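Local coordinates for hypothetical protein TA0175 (Thermoplasma acidophilum, PDB 1L6R), which dephosphorylates 2-phosphoglycolate to glycolate with the help of magnesium and, less efficiently, releases phosphate from inorganic pyrophosphate, at residues F66-G71 / R109-S114; R103-N108 / G116-P121; R134-F139 / L147-E152. The protein carries 1 engineered substitution. All blocks are in the same frame, centred on the assembly; numbering follows the deposited sequence.

Interaction 1: F66-G71 / R109-S114; sequences FGENGG and RWREAS
In this HAD-like hydrolase, the turn that follows core strand 65-67 sends one acidic side chain, Glu68, into the loop that leads to strand 115-117 of the smaller antiparallel sheet. Its CB lies 3.5 Å from Ser114 OG. From there CG stands anti to the carbonyl carbon (chi1 -58°) and the chain runs on extended, so that CG and then CD pass the aliphatic part of Arg111, CD coming within 3.7 Å of Arg111 CG. The carboxylate at the tip is gripped on both oxygens. OE1 takes the Ser114 hydroxyl on its anti lone pair, at 2.7 Å from Ser114 OG, and is also met from above the carboxylate plane by Ala113 N at 2.9 Å. OE2 turns its syn lone pair to Glu112 N, 2.8 Å away in a nearly straight bond (164°), and accepts a water that also donates to Trp110 O. A carboxylate suits this buried spot because successive backbone N-H groups and a hydroxyl converge on it, and would probably favour its ionised form. The Arg111 guanidinium, turned 77° from the carboxylate, makes no salt bridge with it; it bonds instead to Thr107, Asn108 and the carbonyl of Gly46, a magnesium-site residue, and the Arg111 side chain lies about 5 Å from a bound calcium. Ala113 CB rests 3.6 Å from Gly71 O, while a CB on Gly71 would crowd that methyl.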
loop_
_atom_site.group_PDB
_atom_site.type_symbol
_atom_site.label_atom_id
_atom_site.label_comp_id
_atom_site.label_asym_id
_atom_site.label_seq_id
_atom_site.Cartn_x
_atom_site.Cartn_y
_atom_site.Cartn_z
ATOM N N PHE A 66 -3.092 -9.263 -15.204
ATOM C CA PHE A 66 -3.550 -7.894 -15.028
ATOM C C PHE A 66 -2.854 -6.912 -15.954
ATOM O O PHE A 66 -1.650 -6.998 -16.186
ATOM C CB PHE A 66 -3.285 -7.401 -13.596
ATOM C CG PHE A 66 -4.019 -8.152 -12.530
ATOM C CD1 PHE A 66 -3.564 -9.391 -12.087
ATOM C CD2 PHE A 66 -5.151 -7.593 -11.933
ATOM C CE1 PHE A 66 -4.234 -10.057 -11.054
ATOM C CE2 PHE A 66 -5.822 -8.256 -10.901
ATOM C CZ PHE A 66 -5.357 -9.486 -10.466
ATOM N N GLY A 67 -3.633 -5.968 -16.471
ATOM C CA GLY A 67 -3.085 -4.905 -17.291
ATOM C C GLY A 67 -3.304 -3.612 -16.517
ATOM O O GLY A 67 -3.845 -3.624 -15.401
ATOM N N GLU A 68 -2.871 -2.496 -17.093
ATOM C CA GLU A 68 -3.054 -1.183 -16.487
ATOM C C GLU A 68 -2.695 -1.142 -15.010
ATOM O O GLU A 68 -3.409 -0.567 -14.185
ATOM C CB GLU A 68 -4.494 -0.695 -16.720
ATOM C CG GLU A 68 -4.824 -0.632 -18.206
ATOM C CD GLU A 68 -6.179 -0.018 -18.504
ATOM O OE1 GLU A 68 -6.416 1.124 -18.065
ATOM O OE2 GLU A 68 -6.998 -0.658 -19.200
ATOM N N ASN A 69 -1.565 -1.773 -14.682
ATOM C CA ASN A 69 -1.002 -1.778 -13.333
ATOM C C ASN A 69 -1.877 -2.358 -12.238
ATOM O O ASN A 69 -1.687 -2.055 -11.057
ATOM C CB ASN A 69 -0.559 -0.352 -12.972
ATOM C CG ASN A 69 0.505 0.161 -13.917
ATOM O OD1 ASN A 69 1.612 -0.376 -13.956
ATOM N ND2 ASN A 69 0.176 1.179 -14.702
ATOM N N GLY A 70 -2.817 -3.211 -12.643
ATOM C CA GLY A 70 -3.712 -3.857 -11.702
ATOM C C GLY A 70 -5.163 -3.435 -11.824
ATOM O O GLY A 70 -6.027 -4.027 -11.176
ATOM N N GLY A 71 -5.444 -2.445 -12.666
ATOM C CA GLY A 71 -6.807 -1.955 -12.799
ATOM C C GLY A 71 -7.762 -2.788 -13.627
ATOM O O GLY A 71 -8.971 -2.575 -13.557
ATOM N N ARG A 109 -6.177 3.360 -26.950
ATOM C CA ARG A 109 -7.400 2.925 -27.636
ATOM C C ARG A 109 -7.908 1.607 -27.041
ATOM O O ARG A 109 -9.063 1.213 -27.246
ATOM C CB ARG A 109 -7.151 2.767 -29.138
ATOM C CG ARG A 109 -6.174 1.660 -29.516
ATOM C CD ARG A 109 -6.008 1.580 -31.035
ATOM N NE ARG A 109 -7.265 1.151 -31.638
ATOM C CZ ARG A 109 -7.533 1.123 -32.940
ATOM N NH1 ARG A 109 -6.632 1.503 -33.835
ATOM N NH2 ARG A 109 -8.727 0.716 -33.342
ATOM N N TRP A 110 -7.048 0.931 -26.287
ATOM C CA TRP A 110 -7.419 -0.326 -25.658
ATOM C C TRP A 110 -7.464 -0.248 -24.131
ATOM O O TRP A 110 -7.644 -1.267 -23.469
ATOM C CB TRP A 110 -6.452 -1.431 -26.085
ATOM C CG TRP A 110 -6.428 -1.648 -27.564
ATOM C CD1 TRP A 110 -7.503 -1.862 -28.383
ATOM C CD2 TRP A 110 -5.270 -1.661 -28.415
ATOM N NE1 TRP A 110 -7.087 -1.998 -29.684
ATOM C CE2 TRP A 110 -5.723 -1.880 -29.735
ATOM C CE3 TRP A 110 -3.895 -1.512 -28.189
ATOM C CZ2 TRP A 110 -4.853 -1.952 -30.822
ATOM C CZ3 TRP A 110 -3.025 -1.586 -29.273
ATOM C CH2 TRP A 110 -3.511 -1.805 -30.574
ATOM N N ARG A 111 -7.289 0.947 -23.569
ATOM C CA ARG A 111 -7.342 1.102 -22.110
ATOM C C ARG A 111 -8.762 1.323 -21.650
ATOM O O ARG A 111 -9.584 1.878 -22.388
ATOM C CB ARG A 111 -6.466 2.266 -21.623
ATOM C CG ARG A 111 -4.999 1.878 -21.496
ATOM C CD ARG A 111 -4.152 2.874 -20.713
ATOM N NE ARG A 111 -2.853 2.240 -20.476
ATOM C CZ ARG A 111 -1.889 2.131 -21.384
ATOM N NH1 ARG A 111 -2.029 2.652 -22.603
ATOM N NH2 ARG A 111 -0.819 1.393 -21.110
ATOM N N GLU A 112 -9.044 0.899 -20.422
ATOM C CA GLU A 112 -10.387 1.036 -19.869
ATOM C C GLU A 112 -10.412 1.515 -18.435
ATOM O O GLU A 112 -11.448 1.961 -17.950
ATOM C CB GLU A 112 -11.108 -0.314 -19.904
ATOM C CG GLU A 112 -11.232 -0.930 -21.293
ATOM C CD GLU A 112 -11.933 -2.282 -21.296
ATOM O OE1 GLU A 112 -12.929 -2.446 -20.553
ATOM O OE2 GLU A 112 -11.494 -3.177 -22.055
ATOM N N ALA A 113 -9.271 1.450 -17.758
ATOM C CA ALA A 113 -9.223 1.769 -16.334
ATOM C C ALA A 113 -8.199 2.803 -15.894
ATOM O O ALA A 113 -8.040 3.045 -14.693
ATOM C CB ALA A 113 -8.976 0.466 -15.572
ATOM N N SER A 114 -7.511 3.395 -16.859
ATOM C CA SER A 114 -6.457 4.371 -16.587
ATOM C C SER A 114 -6.071 4.970 -17.926
ATOM O O SER A 114 -6.649 4.614 -18.952
ATOM C CB SER A 114 -5.241 3.669 -15.981
ATOM O OG SER A 114 -4.677 2.779 -16.925
HETATM O O HOH W 1 -6.705 -2.507 -21.105
#

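Interaction 2: R103-N108 / G116-P121; sequences RSILTN and GFDIDP
The guanidinium of Arg103 carries Asp118 CB over one face, 3.6 Å above its plane and offset toward the rim, while at its edge, in plane, a water accepts from NE and donates to Asp118 OD2. A second flat group, the Asn108 amide, keeps its neighbours close to its own plane: ND2 donates to Gly116 O at 2.8 Å, almost straight at 170°, and to Ser104 OG, and OD1 receives Gly116 N at 2.8 Å on a lone pair. Asparagine fits because one amide can serve both the N-H and the C=O of the same glycine; OD1 also accepts from Arg111 NH1. The Phe117 ring has Ile119 CB in plane at its edge and meets the ring of Trp145, with the planes about 20° apart. Between these groups the backbones form a single antiparallel bridge, Arg103 with Asp118 as a hydrogen-bonded pair, which ties the incoming loop to the chain just past residues 115-117, an outer strand of the three-stranded sheet. Both bonds, Arg103 N to Asp118 O and Asp118 N to Arg103 O, are 2.9 Å long. Ile105 packs beside the bridge: its CG2 comes within 3.5 Å of Asp118 OD1, and its CD1 lies so near Gly116 that a CB there would clash. Farther out, Arg103 NH1 is bonded to Ser101 O and reaches Asp120 OD1 in a weak salt bridge of 3.5 Å.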
loop_
_atom_site.group_PDB
_atom_site.type_symbol
_atom_site.label_atom_id
_atom_site.label_comp_id
_atom_site.label_asym_id
_atom_site.label_seq_id
_atom_site.Cartn_x
_atom_site.Cartn_y
_atom_site.Cartn_z
ATOM N N ARG A 103 0.837 13.916 -23.608
ATOM C CA ARG A 103 0.135 13.468 -24.798
ATOM C C ARG A 103 -0.267 12.004 -24.760
ATOM O O ARG A 103 0.368 11.178 -24.093
ATOM C CB ARG A 103 1.007 13.735 -26.026
ATOM C CG ARG A 103 2.448 13.270 -25.870
ATOM C CD ARG A 103 3.320 13.796 -27.011
ATOM N NE ARG A 103 4.688 13.285 -26.956
ATOM C CZ ARG A 103 5.618 13.703 -26.102
ATOM N NH1 ARG A 103 5.341 14.650 -25.215
ATOM N NH2 ARG A 103 6.831 13.170 -26.137
ATOM N N SER A 104 -1.325 11.699 -25.498
ATOM C CA SER A 104 -1.861 10.349 -25.593
ATOM C C SER A 104 -0.914 9.421 -26.350
ATOM O O SER A 104 -0.030 9.866 -27.095
ATOM C CB SER A 104 -3.214 10.392 -26.312
ATOM O OG SER A 104 -3.858 9.129 -26.266
ATOM N N ILE A 105 -1.100 8.121 -26.143
ATOM C CA ILE A 105 -0.305 7.122 -26.826
ATOM C C ILE A 105 -1.268 6.174 -27.513
ATOM O O ILE A 105 -2.435 6.048 -27.110
ATOM C CB ILE A 105 0.627 6.359 -25.860
ATOM C CG1 ILE A 105 -0.180 5.631 -24.780
ATOM C CG2 ILE A 105 1.586 7.339 -25.222
ATOM C CD1 ILE A 105 0.684 4.839 -23.790
ATOM N N LEU A 106 -0.784 5.506 -28.550
ATOM C CA LEU A 106 -1.643 4.620 -29.314
ATOM C C LEU A 106 -2.382 3.576 -28.489
ATOM O O LEU A 106 -3.582 3.377 -28.697
ATOM C CB LEU A 106 -0.845 3.933 -30.427
ATOM C CG LEU A 106 -1.659 3.021 -31.352
ATOM C CD1 LEU A 106 -1.051 3.019 -32.744
ATOM C CD2 LEU A 106 -1.704 1.608 -30.779
ATOM N N THR A 107 -1.708 2.923 -27.548
ATOM C CA THR A 107 -2.386 1.876 -26.787
ATOM C C THR A 107 -3.561 2.342 -25.941
ATOM O O THR A 107 -4.317 1.515 -25.438
ATOM C CB THR A 107 -1.408 1.079 -25.891
ATOM O OG1 THR A 107 -0.667 1.981 -25.060
ATOM C CG2 THR A 107 -0.456 0.239 -26.751
ATOM N N ASN A 108 -3.742 3.651 -25.787
ATOM C CA ASN A 108 -4.890 4.117 -25.016
ATOM C C ASN A 108 -6.207 3.693 -25.660
ATOM O O ASN A 108 -7.228 3.643 -24.983
ATOM C CB ASN A 108 -4.860 5.636 -24.844
ATOM C CG ASN A 108 -3.882 6.070 -23.771
ATOM O OD1 ASN A 108 -3.440 5.263 -22.948
ATOM N ND2 ASN A 108 -3.548 7.350 -23.767
ATOM N N GLY A 116 -2.588 6.041 -20.368
ATOM C CA GLY A 116 -1.147 6.081 -20.574
ATOM C C GLY A 116 -0.793 7.400 -21.254
ATOM O O GLY A 116 -1.640 8.056 -21.861
ATOM N N PHE A 117 0.465 7.814 -21.160
ATOM C CA PHE A 117 0.851 9.062 -21.805
ATOM C C PHE A 117 2.352 9.204 -21.951
ATOM O O PHE A 117 3.120 8.466 -21.325
ATOM C CB PHE A 117 0.291 10.287 -21.025
ATOM C CG PHE A 117 0.881 10.487 -19.638
ATOM C CD1 PHE A 117 0.337 9.848 -18.526
ATOM C CD2 PHE A 117 1.948 11.371 -19.448
ATOM C CE1 PHE A 117 0.837 10.087 -17.239
ATOM C CE2 PHE A 117 2.459 11.622 -18.170
ATOM C CZ PHE A 117 1.909 10.985 -17.062
ATOM N N ASP A 118 2.746 10.145 -22.804
ATOM C CA ASP A 118 4.145 10.502 -23.005
ATOM C C ASP A 118 4.195 11.939 -22.490
ATOM O O ASP A 118 3.180 12.639 -22.495
ATOM C CB ASP A 118 4.545 10.500 -24.485
ATOM C CG ASP A 118 4.679 9.103 -25.067
ATOM O OD1 ASP A 118 4.856 8.137 -24.291
ATOM O OD2 ASP A 118 4.625 8.979 -26.314
ATOM N N ILE A 119 5.366 12.388 -22.062
ATOM C CA ILE A 119 5.503 13.747 -21.542
ATOM C C ILE A 119 6.971 14.157 -21.550
ATOM O O ILE A 119 7.856 13.315 -21.388
ATOM C CB ILE A 119 4.953 13.820 -20.093
ATOM C CG1 ILE A 119 4.867 15.273 -19.616
ATOM C CG2 ILE A 119 5.842 12.988 -19.149
ATOM C CD1 ILE A 119 4.132 15.419 -18.309
ATOM N N ASP A 120 7.229 15.444 -21.773
ATOM C CA ASP A 120 8.606 15.946 -21.746
ATOM C C ASP A 120 9.018 15.967 -20.275
ATOM O O ASP A 120 8.223 16.315 -19.412
ATOM C CB ASP A 120 8.682 17.371 -22.297
ATOM C CG ASP A 120 8.339 17.458 -23.770
ATOM O OD1 ASP A 120 8.262 16.410 -24.448
ATOM O OD2 ASP A 120 8.158 18.596 -24.258
ATOM N N PRO A 121 10.268 15.587 -19.966
ATOM C CA PRO A 121 10.737 15.578 -18.577
ATOM C C PRO A 121 10.475 16.879 -17.815
ATOM O O PRO A 121 10.198 16.858 -16.618
ATOM C CB PRO A 121 12.230 15.291 -18.722
ATOM C CG PRO A 121 12.270 14.394 -19.933
ATOM C CD PRO A 121 11.312 15.096 -20.881
HETATM O O HOH W 2 9.237 12.770 -24.013
HETATM O O HOH W 3 5.817 10.873 -28.000
HETATM O O HOH W 4 2.538 10.227 -27.844
#

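Interaction 3: R134-F139 / L147-E152; sequences RGFVIF and LMNRGE
Leu147 CD1 sits at the apolar centre of this beta hairpin, formed by strands 136-141 and 144-149, touching Phe136 CB and Ile138 CG2, each at 3.6 Å. These side chains also pack toward helices 87-96 and 124-132. On the other face Val137 pairs with Met148, whose CG lies 3.5 Å from Phe139 CE1. The Phe136 ring has the carbonyl oxygen of Arg134 over the centre of one face and Asn149 OD1 near its plane at the edge, 3.5 Å from CE1. An alanine in place of Phe136 would probably loosen the packing on Thr89 and deprive Asn149 OD1 of its aromatic edge. The backbones join as a hydrogen-bonded pair, Val137 N to Met148 O and Met148 N to Val137 O, each 2.9 Å, and through Arg150 N to Gly135 O. Toward the polar edge, Val137 CG1 lies 3.4 Å above the guanidinium plane of Arg150, whose NE reaches Phe136 O through a water and whose NH1 bonds to Gln186 of the second subunit. A type II turn, Asn149 to Glu152, has Gly151 at its positive-phi position. Glu152 OE1 grips it twice, accepting Asn149 N on its anti lone pair and Asn149 ND2, 2.9 Å away, from above the carboxylate plane.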
loop_
_atom_site.group_PDB
_atom_site.type_symbol
_atom_site.label_atom_id
_atom_site.label_comp_id
_atom_site.label_asym_id
_atom_site.label_seq_id
_atom_site.Cartn_x
_atom_site.Cartn_y
_atom_site.Cartn_z
ATOM N N ARG A 134 -6.070 15.847 -8.144
ATOM C CA ARG A 134 -7.305 15.293 -8.684
ATOM C C ARG A 134 -7.540 13.843 -8.257
ATOM O O ARG A 134 -8.441 13.179 -8.765
ATOM C CB ARG A 134 -7.284 15.384 -10.211
ATOM C CG ARG A 134 -7.264 16.810 -10.749
ATOM C CD ARG A 134 -8.544 17.540 -10.384
ATOM N NE ARG A 134 -9.721 16.736 -10.704
ATOM C CZ ARG A 134 -10.035 16.317 -11.926
ATOM N NH1 ARG A 134 -9.259 16.626 -12.959
ATOM N NH2 ARG A 134 -11.121 15.580 -12.114
ATOM N N GLY A 135 -6.717 13.344 -7.337
ATOM C CA GLY A 135 -6.887 11.975 -6.875
ATOM C C GLY A 135 -6.187 10.917 -7.711
ATOM O O GLY A 135 -6.482 9.725 -7.573
ATOM N N PHE A 136 -5.269 11.349 -8.569
ATOM C CA PHE A 136 -4.526 10.428 -9.429
ATOM C C PHE A 136 -3.047 10.439 -9.057
ATOM O O PHE A 136 -2.597 11.240 -8.240
ATOM C CB PHE A 136 -4.635 10.838 -10.906
ATOM C CG PHE A 136 -6.042 11.093 -11.380
ATOM C CD1 PHE A 136 -7.055 10.182 -11.131
ATOM C CD2 PHE A 136 -6.343 12.243 -12.102
ATOM C CE1 PHE A 136 -8.354 10.413 -11.592
ATOM C CE2 PHE A 136 -7.639 12.480 -12.565
ATOM C CZ PHE A 136 -8.640 11.562 -12.309
ATOM N N VAL A 137 -2.295 9.521 -9.654
ATOM C CA VAL A 137 -0.849 9.480 -9.474
ATOM C C VAL A 137 -0.247 9.170 -10.836
ATOM O O VAL A 137 -0.938 8.669 -11.734
ATOM C CB VAL A 137 -0.375 8.393 -8.463
ATOM C CG1 VAL A 137 -0.950 8.677 -7.074
ATOM C CG2 VAL A 137 -0.785 7.010 -8.935
ATOM N N ILE A 138 1.028 9.506 -11.012
ATOM C CA ILE A 138 1.699 9.194 -12.268
ATOM C C ILE A 138 3.053 8.550 -11.989
ATOM O O ILE A 138 3.705 8.848 -10.987
ATOM C CB ILE A 138 1.940 10.442 -13.203
ATOM C CG1 ILE A 138 2.955 11.420 -12.594
ATOM C CG2 ILE A 138 0.615 11.124 -13.530
ATOM C CD1 ILE A 138 3.416 12.481 -13.593
ATOM N N PHE A 139 3.441 7.633 -12.869
ATOM C CA PHE A 139 4.740 6.969 -12.791
ATOM C C PHE A 139 4.975 6.307 -14.131
ATOM O O PHE A 139 4.059 6.180 -14.949
ATOM C CB PHE A 139 4.810 5.916 -11.679
ATOM C CG PHE A 139 3.746 4.866 -11.765
ATOM C CD1 PHE A 139 2.534 5.048 -11.108
ATOM C CD2 PHE A 139 3.938 3.710 -12.519
ATOM C CE1 PHE A 139 1.519 4.101 -11.194
ATOM C CE2 PHE A 139 2.921 2.747 -12.616
ATOM C CZ PHE A 139 1.713 2.946 -11.952
ATOM N N LEU A 147 -1.211 7.319 -15.864
ATOM C CA LEU A 147 -2.011 8.199 -15.019
ATOM C C LEU A 147 -3.033 7.234 -14.427
ATOM O O LEU A 147 -3.941 6.754 -15.118
ATOM C CB LEU A 147 -2.695 9.277 -15.852
ATOM C CG LEU A 147 -3.651 10.193 -15.081
ATOM C CD1 LEU A 147 -2.899 11.022 -14.042
ATOM C CD2 LEU A 147 -4.377 11.098 -16.075
ATOM N N MET A 148 -2.858 6.962 -13.140
ATOM C CA MET A 148 -3.666 5.999 -12.418
ATOM C C MET A 148 -4.511 6.613 -11.328
ATOM O O MET A 148 -4.184 7.674 -10.794
ATOM C CB MET A 148 -2.748 4.980 -11.733
ATOM C CG MET A 148 -1.663 4.378 -12.602
ATOM S SD MET A 148 -2.328 3.458 -13.989
ATOM C CE MET A 148 -3.472 2.377 -13.135
ATOM N N ASN A 149 -5.588 5.916 -10.983
ATOM C CA ASN A 149 -6.433 6.327 -9.876
ATOM C C ASN A 149 -5.636 5.917 -8.623
ATOM O O ASN A 149 -4.947 4.886 -8.627
ATOM C CB ASN A 149 -7.760 5.567 -9.936
ATOM C CG ASN A 149 -8.647 6.034 -11.084
ATOM O OD1 ASN A 149 -9.238 7.114 -11.019
ATOM N ND2 ASN A 149 -8.733 5.232 -12.142
ATOM N N ARG A 150 -5.693 6.712 -7.560
ATOM C CA ARG A 150 -4.960 6.369 -6.340
ATOM C C ARG A 150 -5.407 4.990 -5.844
ATOM O O ARG A 150 -6.603 4.730 -5.712
ATOM C CB ARG A 150 -5.230 7.419 -5.252
ATOM C CG ARG A 150 -4.678 7.077 -3.867
ATOM C CD ARG A 150 -3.168 7.208 -3.764
ATOM N NE ARG A 150 -2.718 8.586 -3.944
ATOM C CZ ARG A 150 -1.530 9.042 -3.554
ATOM N NH1 ARG A 150 -0.667 8.240 -2.950
ATOM N NH2 ARG A 150 -1.205 10.308 -3.782
ATOM N N GLY A 151 -4.444 4.109 -5.588
ATOM C CA GLY A 151 -4.761 2.774 -5.108
ATOM C C GLY A 151 -4.884 1.711 -6.188
ATOM O O GLY A 151 -5.065 0.529 -5.887
ATOM N N GLU A 152 -4.788 2.123 -7.447
ATOM C CA GLU A 152 -4.893 1.208 -8.583
ATOM C C GLU A 152 -3.452 0.791 -8.871
ATOM O O GLU A 152 -2.772 1.354 -9.733
ATOM C CB GLU A 152 -5.522 1.968 -9.752
ATOM C CG GLU A 152 -5.837 1.141 -10.973
ATOM C CD GLU A 152 -6.538 1.956 -12.050
ATOM O OE1 GLU A 152 -6.655 3.192 -11.890
ATOM O OE2 GLU A 152 -6.967 1.360 -13.064
HETATM O O HOH W 5 -3.405 10.818 -5.547
#

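Overall arrangement
From the N terminus, residues 66-71 come first, at the end of a core strand, and wait until 109-114 to close interaction 1, enclosing strands 72-74 and 80-82 and helix 87-96. Before it closes, 103-108 has opened interaction 2, completed by 116-121, so the two contacts cross, and residues 109-114 lie inside the short loop of the second. Interaction 3 follows in series, closing the beta hairpin of strands 136-141 and 144-149. Arg111 packs on Ile105 and Gly116, joining interactions 1 and 2; Phe117 touches Leu147 and Ile138, joining 2 and 3; Met148 and Glu152 lie against Glu68 and Gly71, bringing the hairpin back to the turn after core strand 65-67, and Glu152 also meets Ala113.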